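Local coordinates for manganese-containing pseudocatalase (Thermus thermophilus, PDB 2V8U) that breaks down hydrogen peroxide to water and dioxygen as a dimanganese catalase, with two manganese ions and one calcium ion bound in each subunit, at the interface of chains A and B. Coordinates in Å, arbitrary orientation; residue numbers count along the deposited sequence, not the author numbering. Chains: chain A/B, Manganese-containing pseudocatalase.

Contact 1: the interface of chains A and B. Residues chain A 3, 5, 236-238, 265; chain B 1-3, 238.
B:Leu3 sends its isobutyl group into an apolar pocket of chain A formed by A:Ile5, A:Phe236 and A:Pro265. Its CG stands beside the backbone N (chi1 -52°), which aims the forked end away from the paired backbones and at the loops of the other subunit. The branch B:Leu3 CD2 lies on the main chain of A:Phe236, 3.7 Å from the carbonyl carbon A:Phe236 C. Past it, the ring of A:Pro265 comes across at about a right angle and presents CD at 4.0 Å to the same B:Leu3 CD2. A:Ile5 closes another side: its CD1 tip meets the branch point, 4.0 Å from B:Leu3 CG, and the two side chains cross obliquely. An alanine at B:Leu3 would probably leave a gap between these three residues and set the end of A:Ile5 free to turn. The aromatic ring of A:Phe236 points elsewhere, toward the B:Phe2 backbone, with its rim atom CD1 3.3 Å from B:Phe2 O, the oxygen lying above the ring plane. The neighbouring CE1 approaches the thioether sulfur SD of B:Met1, and the two side chains run roughly perpendicular. B:Phe2 in turn brings CB and ring atom CD2 to the carbonyl oxygen A:Leu3 O, which lies off the ring plane. Beneath the side chains, strands 2-4 of the two chains pair antiparallel about the two-fold axis, forming a small intersubunit sheet. A:Leu3 and B:Leu3 exchange two backbone hydrogen bonds, each N to the other's O at 2.9 Å. The pairing continues one step outward, where A:Ile5 N donates to B:Met1 O in an almost straight bond (177° at H). Completing that ring of bonds, the terminal amino nitrogen B:Met1 N reaches A:Ile5 O at 2.9 Å, approaching in the carbonyl plane.

Contact 2: the interface of chains A and B. Residues chain A 1-2, 241; chain B 4-5, 7-9, 75.
The phenyl ring of A:Phe2 lies alongside the stem of B:Arg4, both pointing the same way, and its CE2 comes to 3.6 Å from B:Arg4 CG. B:Arg4 keeps CG anti to its backbone N (chi1 -175°) and stays extended to NE, a shape that carries the methylenes over the CE2 side of one ring face; A:Phe2 CZ lies over one guanidinium face, toward its rim, with the two planes 50° apart. A:Tyr241 comes to the opposite side of the arginine, crossing it at about a right angle, and rests its CE2 3.7 Å from B:Arg4 CD. A second apolar patch is made by A:Met1, whose sulfur SD packs on B:Gln9 CA at 3.8 Å and whose bent end turns CE toward B:Arg7 CB. Outward lies the polar rim. The phenol OH of A:Tyr241 is 3.0 Å from B:Arg4 NE, but well off the N-H direction, which serves water 1 instead; any hydrogen bond between the two is probably weak. Water 1 lies in the guanidinium plane at its edge, bonded to NE and NH2, and passes on to B:Glu75 OE2 at 2.8 Å. The other carboxylate oxygen, B:Glu75 OE1, uses its syn lone pair to take the terminal amino group A:Met1 N at 2.7 Å. That nitrogen also donates to the carbonyl oxygens B:Arg7 O and B:Ile5 O, so three bonds grip it, and the carboxylate would probably favour a charged amino terminus. The N-terminal end of chain A is thereby pinned between strands 2-4 and 7-8 of chain B and helix 57-85, the helix that also carries the manganese ligands B:Glu70 and B:His73.

Contact 1: the interface of chains A and B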
ATOM      1  N   LEU A   3     -25.367  -9.006 -18.081  1.00  7.01           N
ATOM      2  CA  LEU A   3     -25.989 -10.312 -17.902  1.00  7.12           C
ATOM      3  C   LEU A   3     -24.901 -11.355 -17.748  1.00  6.92           C
ATOM      4  O   LEU A   3     -23.762 -11.147 -18.202  1.00  7.94           O
ATOM      5  CB  LEU A   3     -26.876 -10.702 -19.103  1.00  7.63           C
ATOM      6  CG  LEU A   3     -27.930  -9.694 -19.529  1.00  8.51           C
ATOM      7  CD1 LEU A   3     -28.612 -10.140 -20.820  1.00 10.04           C
ATOM      8  CD2 LEU A   3     -28.969  -9.476 -18.423  1.00  9.53           C
ATOM      9  N   ILE A   5     -23.876 -15.651 -18.094  1.00  7.09           N
ATOM     10  CA  ILE A   5     -24.089 -16.977 -18.647  1.00  7.46           C
ATOM     11  C   ILE A   5     -23.202 -17.926 -17.842  1.00  7.34           C
ATOM     12  O   ILE A   5     -22.003 -17.661 -17.690  1.00  7.75           O
ATOM     13  CB  ILE A   5     -23.672 -17.028 -20.128  1.00  8.02           C
ATOM     14  CG1 ILE A   5     -24.494 -16.059 -20.958  1.00  9.32           C
ATOM     15  CG2 ILE A   5     -23.748 -18.407 -20.682  1.00  9.10           C
ATOM     16  CD1 ILE A   5     -23.872 -15.747 -22.322  1.00 12.02           C
ATOM     17  N   PHE A 236     -20.325  -9.497 -27.366  1.00  7.44           N
ATOM     18  CA  PHE A 236     -20.870  -9.960 -26.091  1.00  7.62           C
ATOM     19  C   PHE A 236     -22.037  -9.067 -25.635  1.00  7.08           C
ATOM     20  O   PHE A 236     -21.988  -8.437 -24.598  1.00  7.52           O
ATOM     21  CB  PHE A 236     -19.786 -10.015 -25.037  1.00  7.46           C
ATOM     22  CG  PHE A 236     -18.790 -11.140 -25.159  1.00  7.60           C
ATOM     23  CD1 PHE A 236     -19.044 -12.363 -24.542  1.00  9.07           C
ATOM     24  CD2 PHE A 236     -17.581 -11.006 -25.822  1.00  7.74           C
ATOM     25  CE1 PHE A 236     -18.151 -13.414 -24.607  1.00  9.76           C
ATOM     26  CE2 PHE A 236     -16.694 -12.065 -25.863  1.00  8.03           C
ATOM     27  CZ  PHE A 236     -16.967 -13.256 -25.259  1.00  8.43           C
ATOM     28  N   SER A 237     -23.093  -9.022 -26.443  1.00  7.84           N
ATOM     29  CA  SER A 237     -24.245  -8.167 -26.154  1.00  8.12           C
ATOM     30  C   SER A 237     -25.471  -8.664 -26.879  1.00  8.90           C
ATOM     31  O   SER A 237     -25.338  -9.073 -28.043  1.00 10.29           O
ATOM     32  CB  SER A 237     -23.961  -6.744 -26.642  1.00  7.97           C
ATOM     33  OG  SER A 237     -25.088  -5.899 -26.459  1.00  8.25           O
ATOM     34  N   PRO A 238     -26.651  -8.582 -26.292  1.00  9.29           N
ATOM     35  CA  PRO A 238     -27.861  -8.937 -27.073  1.00 10.46           C
ATOM     36  C   PRO A 238     -28.022  -8.094 -28.323  1.00 10.57           C
ATOM     37  O   PRO A 238     -28.241  -8.655 -29.415  1.00 11.93           O
ATOM     38  CB  PRO A 238     -29.006  -8.752 -26.078  1.00 11.55           C
ATOM     39  CG  PRO A 238     -28.355  -8.930 -24.699  1.00 10.79           C
ATOM     40  CD  PRO A 238     -27.003  -8.287 -24.893  1.00  9.11           C
ATOM     41  N   PRO A 265     -21.669 -14.593 -27.914  1.00 10.87           N
ATOM     42  CA  PRO A 265     -20.556 -15.273 -27.239  1.00 11.18           C
ATOM     43  C   PRO A 265     -20.274 -16.632 -27.846  1.00 10.52           C
ATOM     44  O   PRO A 265     -21.167 -17.229 -28.451  1.00 11.69           O
ATOM     45  CB  PRO A 265     -21.072 -15.402 -25.792  1.00 12.03           C
ATOM     46  CG  PRO A 265     -22.598 -15.572 -26.018  1.00 13.12           C
ATOM     47  CD  PRO A 265     -22.918 -14.659 -27.116  1.00 12.07           C
TER
ATOM     48  N   MET B   1     -19.393 -16.557 -18.346  1.00  7.41           N
ATOM     49  CA  MET B   1     -19.238 -15.466 -19.351  1.00  7.25           C
ATOM     50  C   MET B   1     -20.283 -14.408 -19.065  1.00  6.72           C
ATOM     51  O   MET B   1     -21.212 -14.653 -18.295  1.00  7.28           O
ATOM     52  CB  MET B   1     -19.389 -15.964 -20.787  1.00  8.05           C
ATOM     53  CG  MET B   1     -18.212 -16.753 -21.308  1.00 10.27           C
ATOM     54  SD  MET B   1     -18.396 -17.278 -23.025  1.00 11.18           S
ATOM     55  CE  MET B   1     -19.434 -18.627 -22.816  1.00 13.31           C
ATOM     56  N   PHE B   2     -20.137 -13.241 -19.713  1.00  6.88           N
ATOM     57  CA  PHE B   2     -21.010 -12.108 -19.485  1.00  7.09           C
ATOM     58  C   PHE B   2     -21.390 -11.450 -20.804  1.00  7.02           C
ATOM     59  O   PHE B   2     -20.671 -11.536 -21.800  1.00  8.10           O
ATOM     60  CB  PHE B   2     -20.329 -11.080 -18.544  1.00  7.18           C
ATOM     61  CG  PHE B   2     -20.097 -11.654 -17.166  1.00  7.33           C
ATOM     62  CD1 PHE B   2     -19.015 -12.468 -16.894  1.00  7.73           C
ATOM     63  CD2 PHE B   2     -20.990 -11.391 -16.160  1.00  7.58           C
ATOM     64  CE1 PHE B   2     -18.856 -13.035 -15.620  1.00  8.32           C
ATOM     65  CE2 PHE B   2     -20.814 -11.929 -14.880  1.00  8.57           C
ATOM     66  CZ  PHE B   2     -19.761 -12.756 -14.624  1.00  8.72           C
ATOM     67  N   LEU B   3     -22.529 -10.761 -20.770  1.00  6.96           N
ATOM     68  CA  LEU B   3     -23.022  -9.902 -21.834  1.00  6.89           C
ATOM     69  C   LEU B   3     -23.222  -8.516 -21.282  1.00  6.74           C
ATOM     70  O   LEU B   3     -23.423  -8.327 -20.084  1.00  7.90           O
ATOM     71  CB  LEU B   3     -24.327 -10.424 -22.446  1.00  7.65           C
ATOM     72  CG  LEU B   3     -24.346 -11.867 -22.917  1.00  8.17           C
ATOM     73  CD1 LEU B   3     -25.760 -12.266 -23.309  1.00 10.56           C
ATOM     74  CD2 LEU B   3     -23.376 -12.098 -24.071  1.00  9.79           C
ATOM     75  N   PRO B 238     -29.756 -14.667 -19.310  1.00  9.91           N
ATOM     76  CA  PRO B 238     -30.724 -15.191 -20.279  1.00 11.30           C
ATOM     77  C   PRO B 238     -31.394 -16.487 -19.848  1.00 10.21           C
ATOM     78  O   PRO B 238     -32.605 -16.599 -20.003  1.00 12.33           O
ATOM     79  CB  PRO B 238     -29.852 -15.391 -21.542  1.00 13.29           C
ATOM     80  CG  PRO B 238     -28.687 -14.505 -21.409  1.00 12.46           C
ATOM     81  CD  PRO B 238     -28.429 -14.467 -19.930  1.00 10.66           C
TER

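Contact 2: the interface of chains A and B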
ATOM      1  N   MET A   1     -25.575  -2.025 -18.225  1.00  7.49           N
ATOM      2  CA  MET A   1     -25.989  -3.186 -17.400  1.00  7.49           C
ATOM      3  C   MET A   1     -25.338  -4.415 -17.982  1.00  7.04           C
ATOM      4  O   MET A   1     -24.874  -4.383 -19.116  1.00  7.39           O
ATOM      5  CB  MET A   1     -27.518  -3.385 -17.372  1.00  8.30           C
ATOM      6  CG  MET A   1     -28.287  -2.323 -16.614  1.00 10.16           C
ATOM      7  SD  MET A   1     -30.061  -2.727 -16.483  1.00 11.34           S
ATOM      8  CE  MET A   1     -30.579  -2.121 -18.020  1.00 14.19           C
ATOM      9  N   PHE A   2     -25.355  -5.516 -17.219  1.00  6.97           N
ATOM     10  CA  PHE A   2     -24.718  -6.761 -17.616  1.00  7.26           C
ATOM     11  C   PHE A   2     -25.605  -7.938 -17.334  1.00  6.79           C
ATOM     12  O   PHE A   2     -26.466  -7.915 -16.439  1.00  7.81           O
ATOM     13  CB  PHE A   2     -23.359  -6.899 -16.879  1.00  7.23           C
ATOM     14  CG  PHE A   2     -22.378  -5.859 -17.309  1.00  7.46           C
ATOM     15  CD1 PHE A   2     -22.389  -4.575 -16.739  1.00  7.60           C
ATOM     16  CD2 PHE A   2     -21.435  -6.108 -18.312  1.00  7.55           C
ATOM     17  CE1 PHE A   2     -21.535  -3.593 -17.176  1.00  8.11           C
ATOM     18  CE2 PHE A   2     -20.564  -5.144 -18.727  1.00  8.00           C
ATOM     19  CZ  PHE A   2     -20.623  -3.881 -18.167  1.00  8.68           C
ATOM     20  N   TYR A 241     -23.459  -2.539 -29.613  1.00  8.43           N
ATOM     21  CA  TYR A 241     -22.083  -2.623 -30.089  1.00  8.95           C
ATOM     22  C   TYR A 241     -22.010  -3.306 -31.420  1.00  9.10           C
ATOM     23  O   TYR A 241     -21.152  -4.177 -31.666  1.00 10.05           O
ATOM     24  CB  TYR A 241     -21.143  -3.245 -29.040  1.00  8.73           C
ATOM     25  CG  TYR A 241     -21.402  -2.722 -27.659  1.00  8.34           C
ATOM     26  CD1 TYR A 241     -21.392  -1.360 -27.354  1.00  8.34           C
ATOM     27  CD2 TYR A 241     -21.763  -3.572 -26.631  1.00  8.78           C
ATOM     28  CE1 TYR A 241     -21.721  -0.886 -26.097  1.00  7.91           C
ATOM     29  CE2 TYR A 241     -22.112  -3.103 -25.360  1.00  9.31           C
ATOM     30  CZ  TYR A 241     -22.085  -1.765 -25.095  1.00  7.78           C
ATOM     31  OH  TYR A 241     -22.433  -1.337 -23.835  1.00  8.98           O
TER
ATOM     32  N   ARG B   4     -23.284  -7.524 -22.176  1.00  6.44           N
ATOM     33  CA  ARG B   4     -23.455  -6.142 -21.817  1.00  6.37           C
ATOM     34  C   ARG B   4     -24.618  -5.553 -22.594  1.00  6.61           C
ATOM     35  O   ARG B   4     -24.768  -5.808 -23.786  1.00  7.62           O
ATOM     36  CB  ARG B   4     -22.182  -5.355 -22.101  1.00  6.69           C
ATOM     37  CG  ARG B   4     -22.196  -3.907 -21.643  1.00  6.75           C
ATOM     38  CD  ARG B   4     -20.847  -3.268 -21.870  1.00  6.84           C
ATOM     39  NE  ARG B   4     -20.803  -1.925 -21.331  1.00  6.99           N
ATOM     40  CZ  ARG B   4     -19.691  -1.314 -20.900  1.00  6.87           C
ATOM     41  NH1 ARG B   4     -18.515  -1.911 -20.969  1.00  7.02           N
ATOM     42  NH2 ARG B   4     -19.776  -0.108 -20.367  1.00  7.56           N
ATOM     43  N   ILE B   5     -25.414  -4.733 -21.919  1.00  6.81           N
ATOM     44  CA  ILE B   5     -26.487  -3.914 -22.465  1.00  7.11           C
ATOM     45  C   ILE B   5     -26.093  -2.475 -22.265  1.00  6.82           C
ATOM     46  O   ILE B   5     -25.709  -2.081 -21.153  1.00  7.13           O
ATOM     47  CB  ILE B   5     -27.812  -4.222 -21.700  1.00  7.73           C
ATOM     48  CG1 ILE B   5     -28.243  -5.677 -21.859  1.00  8.87           C
ATOM     49  CG2 ILE B   5     -28.891  -3.254 -22.128  1.00  8.73           C
ATOM     50  CD1 ILE B   5     -29.230  -6.121 -20.800  1.00 10.38           C
ATOM     51  N   ARG B   7     -26.998   0.437 -21.401  1.00  7.36           N
ATOM     52  CA  ARG B   7     -27.984   1.205 -20.673  1.00  7.42           C
ATOM     53  C   ARG B   7     -27.580   1.244 -19.223  1.00  7.32           C
ATOM     54  O   ARG B   7     -27.118   0.220 -18.669  1.00  8.71           O
ATOM     55  CB  ARG B   7     -29.370   0.555 -20.711  1.00  8.09           C
ATOM     56  CG  ARG B   7     -29.972   0.433 -22.113  1.00  8.20           C
ATOM     57  CD  ARG B   7     -31.318  -0.205 -22.023  1.00  8.66           C
ATOM     58  NE  ARG B   7     -31.835  -0.533 -23.363  1.00 10.10           N
ATOM     59  CZ  ARG B   7     -32.840  -1.344 -23.581  1.00  9.95           C
ATOM     60  NH1 ARG B   7     -33.589  -1.731 -22.598  1.00 11.06           N
ATOM     61  NH2 ARG B   7     -33.104  -1.746 -24.821  1.00 11.68           N
ATOM     62  N   LEU B   8     -27.760   2.375 -18.550  1.00  7.30           N
ATOM     63  CA  LEU B   8     -27.681   2.410 -17.093  1.00  7.29           C
ATOM     64  C   LEU B   8     -28.875   1.696 -16.484  1.00  7.38           C
ATOM     65  O   LEU B   8     -29.939   1.616 -17.088  1.00  8.17           O
ATOM     66  CB  LEU B   8     -27.592   3.851 -16.608  1.00  7.76           C
ATOM     67  CG  LEU B   8     -26.415   4.670 -17.111  1.00  7.83           C
ATOM     68  CD1 LEU B   8     -26.498   6.088 -16.568  1.00  8.74           C
ATOM     69  CD2 LEU B   8     -25.118   4.016 -16.765  1.00  8.99           C
ATOM     70  N   GLN B   9     -28.729   1.239 -15.243  1.00  7.69           N
ATOM     71  CA  GLN B   9     -29.826   0.520 -14.620  1.00  7.84           C
ATOM     72  C   GLN B   9     -31.057   1.405 -14.407  1.00  8.27           C
ATOM     73  O   GLN B   9     -32.154   0.861 -14.375  1.00  9.56           O
ATOM     74  CB  GLN B   9     -29.353  -0.154 -13.317  1.00  8.78           C
ATOM     75  CG  GLN B   9     -30.366  -1.156 -12.792  1.00  8.98           C
ATOM     76  CD  GLN B   9     -29.838  -2.038 -11.681  1.00  9.19           C
ATOM     77  OE1 GLN B   9     -28.641  -2.315 -11.575  1.00 10.71           O
ATOM     78  NE2 GLN B   9     -30.745  -2.564 -10.854  1.00  9.40           N
ATOM     79  N   GLU B  75     -21.183   0.774 -12.759  1.00  6.37           N
ATOM     80  CA  GLU B  75     -21.469   1.598 -13.933  1.00  6.32           C
ATOM     81  C   GLU B  75     -22.293   2.833 -13.541  1.00  6.33           C
ATOM     82  O   GLU B  75     -22.008   3.950 -14.003  1.00  6.78           O
ATOM     83  CB  GLU B  75     -22.217   0.718 -14.957  1.00  6.70           C
ATOM     84  CG  GLU B  75     -22.518   1.417 -16.240  1.00  7.05           C
ATOM     85  CD  GLU B  75     -23.331   0.599 -17.231  1.00  7.18           C
ATOM     86  OE1 GLU B  75     -23.967  -0.425 -16.801  1.00  7.64           O
ATOM     87  OE2 GLU B  75     -23.344   0.978 -18.412  1.00  8.05           O
TER
HETATM   88  O   HOH W   1     -22.645   0.315 -20.996  1.00  9.49           O

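Contacts 1 and 2 are about 11 Å apart, measured between the centres of their C-alpha atoms, and belong to one continuous two-fold interface built on the antiparallel pairing of the N-terminal strands 2-4. Both draw on residues 1-5 of the two chains, in different parts: the backbone pairing of Met1 with Ile5 occurs in each, with the chains exchanged. Contact 1 covers the strand centre near the axis, whereas contact 2 shows how a chain end is received by the neighbour. Every N-terminus is thus held by another subunit, which probably helps stabilise this pair within the deposited hexamer and couples it to a manganese-binding helix.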